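Betainyl-CoA thiolase (Pseudomonas putida, PDB 2HLJ) probably acts on acyl-CoA thioesters, as a hotdog-fold enzyme of the thioesterase-like superfamily. Local coordinates at residues A[31-36]-A[93-97]; A[42-46]-A[129-133]; A[63-67]-A[148-153]. One frame throughout, in Å; residues are numbered along the deposited sequence.

Overall arrangement
After strand 6-11, helix 25-43 serves two contacts. In contact 1 its residues 31-36 pack on strand 89-98, close to the centre of the chain, and close a loop of 56 residues. In contact 2 the end of this helix and the turn after it, 42-46, meet helix 127-138 after 82 residues. Contact 3 closes a loop of 80 residues, from the end of strand 57-66 to the tail at 148-153. All three loops cross pairwise, since their segments alternate along the chain. Contacts 1 and 3 touch, through Tyr93 with Tyr148 and Met149 and through Phe32 with Ile64. Contacts 2 and 3 lie on opposite sides of the chain's centre, about 27 Å apart between contact centres.

Contact 1 (A[31-36]-A[93-97]); sequences IFSYAT and YHSLH
Residues 31-36 are regular helix and 93-97 are extended strand. Their axes come within 9.4 Å, with N-to-C directions at 125°. The nearest CA atoms are those of Phe32 and His94, 6.5 Å apart. Phe32, Ala35, His94 and Leu96 point their CA-to-CB bonds across the contact.

The apolar packing centres on Phe32 (chi1 m). His94 CB lies over one face of the Phe32 ring, 3.4 Å from Phe32 CD1. The Phe32 and His94 rings are near parallel, at 16°, but slid apart, with centroids 5.5 Å apart. Phe32 CE1 lies 3.8 Å from Leu96 CB, and Ile31 CG2 lies 3.9 Å from Leu96 CD1. Ala35 CB makes an off-centre CH-pi contact with the His94 ring.

The polar link is a hydrogen bond of 2.9 Å between Thr36 OG1 and His94 NE2. His94 has chi1 m, and its ND1 is hydrogen-bonded to Thr80 OG1. This buried helix-on-sheet packing is characteristic of the hotdog fold, where an antiparallel sheet wraps a long central helix.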
ATOM      1  N   ILE A  31       6.630  -1.482  -6.471  1.00 17.56           N
ATOM      2  CA  ILE A  31       8.038  -1.090  -6.632  1.00 17.53           C
ATOM      3  C   ILE A  31       8.746  -1.175  -5.290  1.00 16.07           C
ATOM      4  O   ILE A  31       9.828  -1.734  -5.185  1.00 18.42           O
ATOM      5  CB  ILE A  31       8.157   0.357  -7.196  1.00 16.32           C
ATOM      6  CG1 ILE A  31       7.635   0.428  -8.619  1.00 19.02           C
ATOM      7  CG2 ILE A  31       9.581   0.893  -7.057  1.00 21.09           C
ATOM      8  CD1 ILE A  31       7.288   1.834  -9.031  1.00 19.99           C
ATOM      9  N   PHE A  32       8.124  -0.666  -4.233  1.00 17.45           N
ATOM     10  CA  PHE A  32       8.701  -0.860  -2.905  1.00 17.35           C
ATOM     11  C   PHE A  32       8.818  -2.339  -2.451  1.00 19.17           C
ATOM     12  O   PHE A  32       9.799  -2.704  -1.785  1.00 20.20           O
ATOM     13  CB  PHE A  32       7.941  -0.044  -1.840  1.00 16.83           C
ATOM     14  CG  PHE A  32       8.010   1.452  -2.003  1.00 20.17           C
ATOM     15  CD1 PHE A  32       9.125   2.100  -2.522  1.00 17.89           C
ATOM     16  CD2 PHE A  32       6.976   2.243  -1.481  1.00 19.72           C
ATOM     17  CE1 PHE A  32       9.170   3.488  -2.594  1.00 17.46           C
ATOM     18  CE2 PHE A  32       6.987   3.604  -1.619  1.00 10.75           C
ATOM     19  CZ  PHE A  32       8.095   4.243  -2.135  1.00 14.49           C
ATOM     20  N   SER A  33       7.862  -3.194  -2.826  1.00 19.98           N
ATOM     21  CA  SER A  33       7.907  -4.650  -2.491  1.00 18.56           C
ATOM     22  C   SER A  33       9.117  -5.316  -3.123  1.00 18.45           C
ATOM     23  O   SER A  33       9.791  -6.137  -2.501  1.00 18.26           O
ATOM     24  CB  SER A  33       6.632  -5.383  -2.975  1.00 17.06           C
ATOM     25  OG  SER A  33       6.376  -6.607  -2.268  1.00 18.97           O
ATOM     26  N   TYR A  34       9.347  -4.991  -4.380  1.00 20.06           N
ATOM     27  CA  TYR A  34      10.506  -5.476  -5.093  1.00 20.61           C
ATOM     28  C   TYR A  34      11.773  -4.962  -4.428  1.00 19.61           C
ATOM     29  O   TYR A  34      12.736  -5.679  -4.337  1.00 16.68           O
ATOM     30  CB  TYR A  34      10.484  -5.040  -6.536  1.00 20.77           C
ATOM     31  CG  TYR A  34       9.408  -5.660  -7.407  1.00 22.00           C
ATOM     32  CD1 TYR A  34       8.876  -6.925  -7.139  1.00 24.53           C
ATOM     33  CD2 TYR A  34       8.972  -5.001  -8.540  1.00 27.06           C
ATOM     34  CE1 TYR A  34       7.896  -7.481  -7.964  1.00 23.49           C
ATOM     35  CE2 TYR A  34       8.026  -5.555  -9.376  1.00 25.38           C
ATOM     36  CZ  TYR A  34       7.482  -6.787  -9.088  1.00 26.97           C
ATOM     37  OH  TYR A  34       6.518  -7.315  -9.935  1.00 26.09           O
ATOM     38  N   ALA A  35      11.735  -3.733  -3.940  1.00 19.68           N
ATOM     39  CA  ALA A  35      12.859  -3.167  -3.184  1.00 23.25           C
ATOM     40  C   ALA A  35      13.137  -3.960  -1.904  1.00 22.32           C
ATOM     41  O   ALA A  35      14.306  -4.194  -1.557  1.00 22.51           O
ATOM     42  CB  ALA A  35      12.605  -1.707  -2.841  1.00 22.77           C
ATOM     43  N   THR A  36      12.073  -4.332  -1.182  1.00 22.17           N
ATOM     44  CA  THR A  36      12.191  -5.181   0.026  1.00 19.02           C
ATOM     45  C   THR A  36      12.827  -6.523  -0.339  1.00 19.54           C
ATOM     46  O   THR A  36      13.739  -6.995   0.334  1.00 20.28           O
ATOM     47  CB  THR A  36      10.816  -5.423   0.662  1.00 19.23           C
ATOM     48  OG1 THR A  36      10.242  -4.184   1.096  1.00 18.94           O
ATOM     49  CG2 THR A  36      10.915  -6.382   1.864  1.00 24.02           C
ATOM     50  N   TYR A  93      11.932   1.736   5.815  1.00 18.46           N
ATOM     51  CA  TYR A  93      11.401   2.956   5.234  1.00 18.76           C
ATOM     52  C   TYR A  93      11.928   3.024   3.830  1.00 17.06           C
ATOM     53  O   TYR A  93      13.140   2.969   3.648  1.00 17.87           O
ATOM     54  CB  TYR A  93      11.900   4.182   6.032  1.00 16.99           C
ATOM     55  CG  TYR A  93      11.405   5.541   5.538  1.00 17.39           C
ATOM     56  CD1 TYR A  93      10.181   6.016   5.919  1.00 17.77           C
ATOM     57  CD2 TYR A  93      12.189   6.349   4.738  1.00 11.85           C
ATOM     58  CE1 TYR A  93       9.715   7.246   5.510  1.00 20.25           C
ATOM     59  CE2 TYR A  93      11.744   7.588   4.307  1.00 18.50           C
ATOM     60  CZ  TYR A  93      10.488   8.028   4.703  1.00 22.39           C
ATOM     61  OH  TYR A  93      10.003   9.269   4.365  1.00 22.57           O
ATOM     62  N   HIS A  94      11.024   3.031   2.845  1.00 17.97           N
ATOM     63  CA  HIS A  94      11.373   3.180   1.449  1.00 14.69           C
ATOM     64  C   HIS A  94      10.941   4.556   0.972  1.00 15.70           C
ATOM     65  O   HIS A  94       9.901   5.072   1.406  1.00 18.92           O
ATOM     66  CB  HIS A  94      10.632   2.152   0.577  1.00 19.01           C
ATOM     67  CG  HIS A  94      10.996   0.725   0.824  1.00 15.02           C
ATOM     68  ND1 HIS A  94      12.278   0.232   0.668  1.00 17.54           N
ATOM     69  CD2 HIS A  94      10.222  -0.331   1.166  1.00 28.77           C
ATOM     70  CE1 HIS A  94      12.272  -1.064   0.919  1.00 28.71           C
ATOM     71  NE2 HIS A  94      11.031  -1.437   1.180  1.00 21.21           N
ATOM     72  N   SER A  95      11.736   5.162   0.099  1.00 16.46           N
ATOM     73  CA  SER A  95      11.364   6.393  -0.563  1.00 16.52           C
ATOM     74  C   SER A  95      11.609   6.232  -2.076  1.00 18.36           C
ATOM     75  O   SER A  95      12.469   5.451  -2.513  1.00 19.47           O
ATOM     76  CB  SER A  95      12.083   7.611   0.041  1.00 17.16           C
ATOM     77  OG  SER A  95      13.512   7.456  -0.014  1.00 19.21           O
ATOM     78  N   LEU A  96      10.789   6.906  -2.867  1.00 18.87           N
ATOM     79  CA  LEU A  96      10.841   6.792  -4.320  1.00 18.00           C
ATOM     80  C   LEU A  96      11.365   8.079  -4.894  1.00 17.00           C
ATOM     81  O   LEU A  96      10.973   9.155  -4.467  1.00 18.83           O
ATOM     82  CB  LEU A  96       9.472   6.480  -4.922  1.00 17.86           C
ATOM     83  CG  LEU A  96       9.429   6.069  -6.412  1.00 15.90           C
ATOM     84  CD1 LEU A  96      10.045   4.710  -6.686  1.00 20.52           C
ATOM     85  CD2 LEU A  96       8.003   6.137  -6.935  1.00 17.74           C
ATOM     86  N   HIS A  97      12.228   7.957  -5.907  1.00 20.36           N
ATOM     87  CA  HIS A  97      12.989   9.096  -6.436  1.00 16.85           C
ATOM     88  C   HIS A  97      13.104   9.029  -7.953  1.00 19.69           C
ATOM     89  O   HIS A  97      12.990   7.940  -8.558  1.00 17.05           O
ATOM     90  CB  HIS A  97      14.425   9.088  -5.859  1.00 17.44           C
ATOM     91  CG  HIS A  97      14.476   9.059  -4.360  1.00 17.58           C
ATOM     92  ND1 HIS A  97      14.786  10.164  -3.600  1.00 17.84           N
ATOM     93  CD2 HIS A  97      14.259   8.051  -3.487  1.00 18.33           C
ATOM     94  CE1 HIS A  97      14.717   9.848  -2.319  1.00 21.20           C
ATOM     95  NE2 HIS A  97      14.390   8.568  -2.222  1.00 17.95           N
TER

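Contact 2 (A[42-46]-A[129-133]); sequences RIGLD and TVCRL
A Schellman motif ends helix 25-43 here, and the turn docks on helix 127-138. Gly44 is its C-prime residue, with phi/psi 65/35. Leu45 then leaves in an extended conformation, and Asp46 again has positive phi. Residues 129-133 are regular helix. The two segments run in opposite senses: Ile43 lies nearest Arg132 (CA to CA 5.9 Å) and Leu45 nearest Thr129 (6.6 Å).

Ile43 is the main apolar side chain. Its chi1 is p and its chi2 t, which brings CD1 3.5 Å from Leu133 CD2 and 4.1 Å from Thr129 CG2. Leu133 (chi1 m, chi2 t) also packs on Ile82 and Phe85 of strand 75-85, so the apolar patch continues onto the sheet. Leu45 (chi1 t, chi2 p) places CD1 3.9 Å from Thr129 OG1. Asp46 turns to hydrogen bonds with His114 and Ser56.

Arg132 starts at chi1 m and is then fully extended, with chi2 and chi3 both t. It reaches the carbonyl of Ile43: Arg132 NH1 donates to Ile43 O at 3.0 Å and 166°. The guanidinium thus binds a carbonyl at the helix end. NH1 also passes close to Gly44. An ideal CB on Gly44 would lie 3.0 Å from Arg132 NH1, a clash that the glycine avoids.

Two waters complete the joint. One donates to Ile43 O at 2.8 Å and is 2.7 Å from Thr129 OG1. The other accepts from Arg132 NH1 at 3.1 Å and donates to Gly44 O, also at 3.1 Å.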
ATOM      1  N   ARG A  42      20.377  -8.713  -0.712  1.00 24.78           N
ATOM      2  CA  ARG A  42      21.627  -8.070  -0.308  1.00 27.21           C
ATOM      3  C   ARG A  42      22.154  -8.617   0.999  1.00 27.34           C
ATOM      4  O   ARG A  42      23.366  -8.787   1.155  1.00 26.67           O
ATOM      5  CB  ARG A  42      21.445  -6.558  -0.129  1.00 29.10           C
ATOM      6  CG  ARG A  42      21.337  -5.776  -1.381  1.00 34.19           C
ATOM      7  CD  ARG A  42      21.301  -4.314  -1.001  1.00 41.68           C
ATOM      8  NE  ARG A  42      21.245  -3.430  -2.161  1.00 38.15           N
ATOM      9  CZ  ARG A  42      22.273  -2.714  -2.611  1.00 35.70           C
ATOM     10  NH1 ARG A  42      23.451  -2.726  -1.996  1.00 25.56           N
ATOM     11  NH2 ARG A  42      22.100  -1.964  -3.675  1.00 34.84           N
ATOM     12  N   ILE A  43      21.261  -8.859   1.957  1.00 26.45           N
ATOM     13  CA  ILE A  43      21.709  -9.427   3.207  1.00 25.61           C
ATOM     14  C   ILE A  43      21.680 -10.950   3.197  1.00 26.06           C
ATOM     15  O   ILE A  43      22.052 -11.564   4.168  1.00 26.01           O
ATOM     16  CB  ILE A  43      21.000  -8.823   4.429  1.00 29.35           C
ATOM     17  CG1 ILE A  43      19.542  -9.232   4.533  1.00 29.57           C
ATOM     18  CG2 ILE A  43      21.151  -7.286   4.442  1.00 30.17           C
ATOM     19  CD1 ILE A  43      18.935  -8.807   5.882  1.00 29.58           C
ATOM     20  N   GLY A  44      21.277 -11.556   2.078  1.00 25.41           N
ATOM     21  CA  GLY A  44      21.308 -13.014   1.917  1.00 23.46           C
ATOM     22  C   GLY A  44      20.370 -13.741   2.846  1.00 21.44           C
ATOM     23  O   GLY A  44      20.650 -14.851   3.252  1.00 22.85           O
ATOM     24  N   LEU A  45      19.223 -13.156   3.139  1.00 21.34           N
ATOM     25  CA  LEU A  45      18.300 -13.755   4.101  1.00 20.68           C
ATOM     26  C   LEU A  45      17.647 -14.962   3.472  1.00 19.71           C
ATOM     27  O   LEU A  45      17.001 -14.843   2.432  1.00 21.83           O
ATOM     28  CB  LEU A  45      17.242 -12.773   4.555  1.00 20.57           C
ATOM     29  CG  LEU A  45      16.130 -13.350   5.458  1.00 23.20           C
ATOM     30  CD1 LEU A  45      16.649 -13.817   6.800  1.00 28.90           C
ATOM     31  CD2 LEU A  45      15.013 -12.351   5.658  1.00 24.58           C
ATOM     32  N   ASP A  46      17.828 -16.113   4.109  1.00 20.05           N
ATOM     33  CA  ASP A  46      17.281 -17.393   3.634  1.00 21.49           C
ATOM     34  C   ASP A  46      17.622 -17.668   2.174  1.00 20.10           C
ATOM     35  O   ASP A  46      16.824 -18.240   1.453  1.00 19.20           O
ATOM     36  CB  ASP A  46      15.778 -17.440   3.842  1.00 20.50           C
ATOM     37  CG  ASP A  46      15.389 -17.365   5.299  1.00 25.03           C
ATOM     38  OD1 ASP A  46      15.927 -18.147   6.119  1.00 26.63           O
ATOM     39  OD2 ASP A  46      14.521 -16.535   5.624  1.00 18.57           O
ATOM     40  N   THR A 129      22.641 -12.697   9.859  1.00 23.31           N
ATOM     41  CA  THR A 129      21.650 -11.724   9.433  1.00 22.08           C
ATOM     42  C   THR A 129      21.747 -10.455  10.276  1.00 19.01           C
ATOM     43  O   THR A 129      21.720  -9.350   9.734  1.00 19.57           O
ATOM     44  CB  THR A 129      20.182 -12.298   9.527  1.00 21.20           C
ATOM     45  OG1 THR A 129      20.046 -13.423   8.662  1.00 23.69           O
ATOM     46  CG2 THR A 129      19.167 -11.276   9.112  1.00 21.11           C
ATOM     47  N   VAL A 130      21.804 -10.613  11.597  1.00 19.41           N
ATOM     48  CA  VAL A 130      21.916  -9.470  12.489  1.00 20.58           C
ATOM     49  C   VAL A 130      23.163  -8.648  12.183  1.00 22.35           C
ATOM     50  O   VAL A 130      23.135  -7.407  12.210  1.00 22.18           O
ATOM     51  CB  VAL A 130      21.953  -9.884  13.959  1.00 18.75           C
ATOM     52  CG1 VAL A 130      22.259  -8.698  14.839  1.00 24.43           C
ATOM     53  CG2 VAL A 130      20.622 -10.503  14.380  1.00 21.52           C
ATOM     54  N   CYS A 131      24.272  -9.338  11.948  1.00 22.94           N
ATOM     55  CA  CYS A 131      25.516  -8.646  11.621  0.50 22.35           C
ATOM     56  C   CYS A 131      25.393  -7.860  10.324  1.00 21.73           C
ATOM     57  O   CYS A 131      25.836  -6.721  10.255  1.00 17.77           O
ATOM     58  CB  CYS A 131      26.705  -9.613  11.570  0.50 24.24           C
ATOM     59  SG  CYS A 131      27.189 -10.217  13.208  0.50 23.06           S
ATOM     60  N   ARG A 132      24.759  -8.430   9.300  1.00 19.75           N
ATOM     61  CA  ARG A 132      24.574  -7.683   8.040  1.00 19.75           C
ATOM     62  C   ARG A 132      23.593  -6.499   8.210  1.00 19.22           C
ATOM     63  O   ARG A 132      23.819  -5.415   7.677  1.00 17.51           O
ATOM     64  CB  ARG A 132      24.134  -8.621   6.922  1.00 20.82           C
ATOM     65  CG  ARG A 132      25.157  -9.710   6.681  1.00 19.87           C
ATOM     66  CD  ARG A 132      24.700 -10.780   5.674  1.00 19.42           C
ATOM     67  NE  ARG A 132      25.749 -11.787   5.561  1.00 17.16           N
ATOM     68  CZ  ARG A 132      25.614 -12.990   5.022  1.00 20.39           C
ATOM     69  NH1 ARG A 132      24.455 -13.399   4.549  1.00 21.10           N
ATOM     70  NH2 ARG A 132      26.648 -13.809   5.001  1.00 18.49           N
ATOM     71  N   LEU A 133      22.531  -6.695   8.984  1.00 18.06           N
ATOM     72  CA  LEU A 133      21.612  -5.610   9.296  1.00 19.29           C
ATOM     73  C   LEU A 133      22.311  -4.474  10.061  1.00 19.66           C
ATOM     74  O   LEU A 133      22.120  -3.297   9.761  1.00 19.47           O
ATOM     75  CB  LEU A 133      20.416  -6.139  10.123  1.00 19.78           C
ATOM     76  CG  LEU A 133      19.415  -7.011   9.356  1.00 20.98           C
ATOM     77  CD1 LEU A 133      18.395  -7.660  10.274  1.00 24.78           C
ATOM     78  CD2 LEU A 133      18.716  -6.226   8.274  1.00 20.35           C
TER
HETATM   79  O   HOH W   1      21.236 -13.274   6.272  1.00 25.53           O
HETATM   80  O   HOH W   2      23.476 -15.998   3.085  1.00 29.02           O

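Contact 3 (A[63-67]-A[148-153]); sequences HINYL and YMGRTI
Residues 63-66 are extended, as the end of strand 57-66. Leu67 leaves the strand with phi/psi -93/-29. Residues 148-153 form a loop without regular structure. It bends at Gly150, which has phi/psi 58/30, and is extended from Arg151 to Ile153. The segments run in opposite senses: His63 faces Arg151 (CA to CA 7.3 Å) and Asn65 faces Tyr148 (7.1 Å). This is too long for strand pairing; side chains make most of the contact, with one bridging water.

His63, Asn65 and Leu67 direct their CA-to-CB bonds at the loop. The His63 ring (chi1 t) has its CE1 3.3 Å from Arg151 CB, with Arg151 O over one face. Arg151 (chi1 m, chi2 m) carries its guanidinium off from the strand. Ile153 CG1 lies near the plane of the His63 ring, 4.1 Å from His63 NE2. His63 ND1 donates to Asn65 OD1 at 3.3 Å. Asn65 and Tyr148 have chi1 m, and Asn65 OD1 lies 3.6 Å from Tyr148 CB. A water is placed to donate to Asn65 OD1 (2.9 Å) and Tyr148 O (2.7 Å), though other acceptors nearby mean it may not serve both.

Leu67 (chi1 m, chi2 m) sets CD2 over the face of the Tyr148 ring, 4.3 Å from its centroid. Leu67 CD1 is 3.4 Å from Tyr148 OH.

The loop packs on one face of an outermost strand of this chain's sheet. His63, Ile64 and Asn65 also pair with an antiparallel strand of the second subunit, and His63 meets His63 of that subunit. Such a sheet, continuous across two chains, is typical of the hotdog-fold dimer.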
ATOM      1  N   HIS A  63       2.400   2.084   5.900  1.00 17.90           N
ATOM      2  CA  HIS A  63       1.805   3.379   5.591  1.00 18.08           C
ATOM      3  C   HIS A  63       2.452   3.832   4.298  1.00 17.91           C
ATOM      4  O   HIS A  63       3.599   3.502   4.049  1.00 17.19           O
ATOM      5  CB  HIS A  63       2.078   4.417   6.691  1.00 17.39           C
ATOM      6  CG  HIS A  63       1.069   5.526   6.725  1.00 18.15           C
ATOM      7  ND1 HIS A  63       1.331   6.765   6.201  1.00 25.10           N
ATOM      8  CD2 HIS A  63      -0.213   5.570   7.158  1.00 16.83           C
ATOM      9  CE1 HIS A  63       0.259   7.522   6.311  1.00 16.31           C
ATOM     10  NE2 HIS A  63      -0.694   6.821   6.887  1.00 21.00           N
ATOM     11  N   ILE A  64       1.725   4.561   3.463  1.00 18.22           N
ATOM     12  CA  ILE A  64       2.341   5.146   2.302  1.00 16.44           C
ATOM     13  C   ILE A  64       1.805   6.529   2.047  1.00 17.32           C
ATOM     14  O   ILE A  64       0.597   6.765   2.077  1.00 17.79           O
ATOM     15  CB  ILE A  64       2.253   4.215   1.057  1.00 17.55           C
ATOM     16  CG1 ILE A  64       2.797   4.920  -0.162  1.00 20.01           C
ATOM     17  CG2 ILE A  64       0.872   3.766   0.785  1.00 26.41           C
ATOM     18  CD1 ILE A  64       3.102   3.921  -1.240  1.00 19.50           C
ATOM     19  N   ASN A  65       2.735   7.456   1.860  1.00 18.52           N
ATOM     20  CA  ASN A  65       2.399   8.813   1.457  1.00 20.93           C
ATOM     21  C   ASN A  65       2.752   9.022   0.024  1.00 17.14           C
ATOM     22  O   ASN A  65       3.887   8.764  -0.353  1.00 19.81           O
ATOM     23  CB  ASN A  65       3.171   9.787   2.297  1.00 18.87           C
ATOM     24  CG  ASN A  65       2.762   9.702   3.729  1.00 24.92           C
ATOM     25  OD1 ASN A  65       3.202   8.810   4.455  1.00 20.11           O
ATOM     26  ND2 ASN A  65       1.860  10.578   4.132  1.00 21.38           N
ATOM     27  N   TYR A  66       1.815   9.560  -0.754  1.00 17.10           N
ATOM     28  CA  TYR A  66       2.066   9.822  -2.170  1.00 21.06           C
ATOM     29  C   TYR A  66       2.150  11.329  -2.359  1.00 19.62           C
ATOM     30  O   TYR A  66       1.160  12.016  -2.166  1.00 18.62           O
ATOM     31  CB  TYR A  66       0.932   9.269  -3.020  1.00 19.09           C
ATOM     32  CG  TYR A  66       0.634   7.804  -2.824  1.00 25.00           C
ATOM     33  CD1 TYR A  66      -0.303   7.376  -1.871  1.00 23.78           C
ATOM     34  CD2 TYR A  66       1.185   6.844  -3.675  1.00 23.25           C
ATOM     35  CE1 TYR A  66      -0.612   6.042  -1.732  1.00 20.83           C
ATOM     36  CE2 TYR A  66       0.861   5.530  -3.546  1.00 22.71           C
ATOM     37  CZ  TYR A  66      -0.014   5.122  -2.574  1.00 21.89           C
ATOM     38  OH  TYR A  66      -0.298   3.774  -2.480  1.00 22.29           O
ATOM     39  N   LEU A  67       3.351  11.830  -2.655  1.00 17.81           N
ATOM     40  CA  LEU A  67       3.600  13.267  -2.769  1.00 17.54           C
ATOM     41  C   LEU A  67       3.460  13.753  -4.206  1.00 18.58           C
ATOM     42  O   LEU A  67       3.071  14.889  -4.422  1.00 18.54           O
ATOM     43  CB  LEU A  67       4.983  13.622  -2.208  1.00 20.15           C
ATOM     44  CG  LEU A  67       5.231  13.367  -0.714  1.00 20.07           C
ATOM     45  CD1 LEU A  67       4.074  13.879   0.169  1.00 29.00           C
ATOM     46  CD2 LEU A  67       5.478  11.920  -0.395  1.00 27.35           C
ATOM     47  N   TYR A 148       8.354  10.687   6.629  1.00 25.63           N
ATOM     48  CA  TYR A 148       6.975  10.170   6.656  1.00 23.13           C
ATOM     49  C   TYR A 148       6.879   8.943   7.565  1.00 24.35           C
ATOM     50  O   TYR A 148       6.761   7.786   7.126  1.00 24.07           O
ATOM     51  CB  TYR A 148       6.503   9.905   5.212  1.00 23.63           C
ATOM     52  CG  TYR A 148       6.479  11.203   4.432  1.00 19.71           C
ATOM     53  CD1 TYR A 148       5.378  12.036   4.465  1.00 22.31           C
ATOM     54  CD2 TYR A 148       7.583  11.618   3.702  1.00 26.02           C
ATOM     55  CE1 TYR A 148       5.374  13.247   3.790  1.00 16.88           C
ATOM     56  CE2 TYR A 148       7.573  12.821   3.003  1.00 22.59           C
ATOM     57  CZ  TYR A 148       6.476  13.624   3.075  1.00 20.16           C
ATOM     58  OH  TYR A 148       6.490  14.795   2.401  1.00 22.36           O
HETATM   59  N   MSE A 149       6.941   9.246   8.857  1.00 26.53           N
HETATM   60  CA  MSE A 149       6.968   8.278   9.923  1.00 27.23           C
HETATM   61  C   MSE A 149       5.842   8.577  10.848  1.00 25.63           C
HETATM   62  O   MSE A 149       5.561   9.736  11.085  1.00 29.13           O
HETATM   63  CB  MSE A 149       8.233   8.490  10.740  1.00 30.34           C
HETATM   64  CG  MSE A 149       9.439   8.303   9.935  1.00 34.35           C
HETATM   65 SE   MSE A 149       9.779   6.460  10.035  0.75 58.96          SE
HETATM   66  CE  MSE A 149      11.016   6.811  11.650  1.00 32.45           C
ATOM     67  N   GLY A 150       5.259   7.542  11.443  1.00 24.04           N
ATOM     68  CA  GLY A 150       4.217   7.723  12.436  1.00 22.29           C
ATOM     69  C   GLY A 150       3.033   8.494  11.892  1.00 21.12           C
ATOM     70  O   GLY A 150       2.334   9.169  12.638  1.00 18.70           O
ATOM     71  N   ARG A 151       2.768   8.375  10.590  1.00 21.32           N
ATOM     72  CA  ARG A 151       1.722   9.189   9.973  1.00 21.07           C
ATOM     73  C   ARG A 151       0.312   8.629  10.211  1.00 23.06           C
ATOM     74  O   ARG A 151       0.112   7.411  10.270  1.00 24.82           O
ATOM     75  CB  ARG A 151       1.992   9.338   8.460  1.00 22.45           C
ATOM     76  CG  ARG A 151       3.258  10.113   8.142  1.00 26.19           C
ATOM     77  CD  ARG A 151       3.124  11.482   8.722  1.00 33.56           C
ATOM     78  NE  ARG A 151       4.207  12.391   8.403  1.00 41.27           N
ATOM     79  CZ  ARG A 151       4.096  13.482   7.648  1.00 35.52           C
ATOM     80  NH1 ARG A 151       2.941  13.809   7.067  1.00 24.18           N
ATOM     81  NH2 ARG A 151       5.168  14.240   7.462  1.00 40.90           N
ATOM     82  N   THR A 152      -0.655   9.539  10.340  1.00 20.13           N
ATOM     83  CA  THR A 152      -2.065   9.182  10.477  1.00 22.86           C
ATOM     84  C   THR A 152      -2.905  10.079   9.570  1.00 24.52           C
ATOM     85  O   THR A 152      -2.520  11.194   9.229  1.00 23.90           O
ATOM     86  CB  THR A 152      -2.592   9.306  11.947  1.00 24.89           C
ATOM     87  OG1 THR A 152      -2.399  10.640  12.430  1.00 25.84           O
ATOM     88  CG2 THR A 152      -1.895   8.323  12.886  1.00 25.86           C
ATOM     89  N   ILE A 153      -4.052   9.554   9.157  1.00 25.62           N
ATOM     90  CA  ILE A 153      -4.877  10.156   8.133  1.00 23.36           C
ATOM     91  C   ILE A 153      -5.943  10.979   8.801  1.00 25.01           C
ATOM     92  O   ILE A 153      -6.525  10.548   9.792  1.00 28.25           O
ATOM     93  CB  ILE A 153      -5.553   9.061   7.275  1.00 22.03           C
ATOM     94  CG1 ILE A 153      -4.508   8.342   6.413  1.00 16.48           C
ATOM     95  CG2 ILE A 153      -6.610   9.654   6.402  1.00 23.72           C
ATOM     96  CD1 ILE A 153      -4.921   6.928   5.951  1.00 23.34           C
TER
HETATM   97  O   HOH W   3       4.748   6.656   5.723  1.00 20.77           O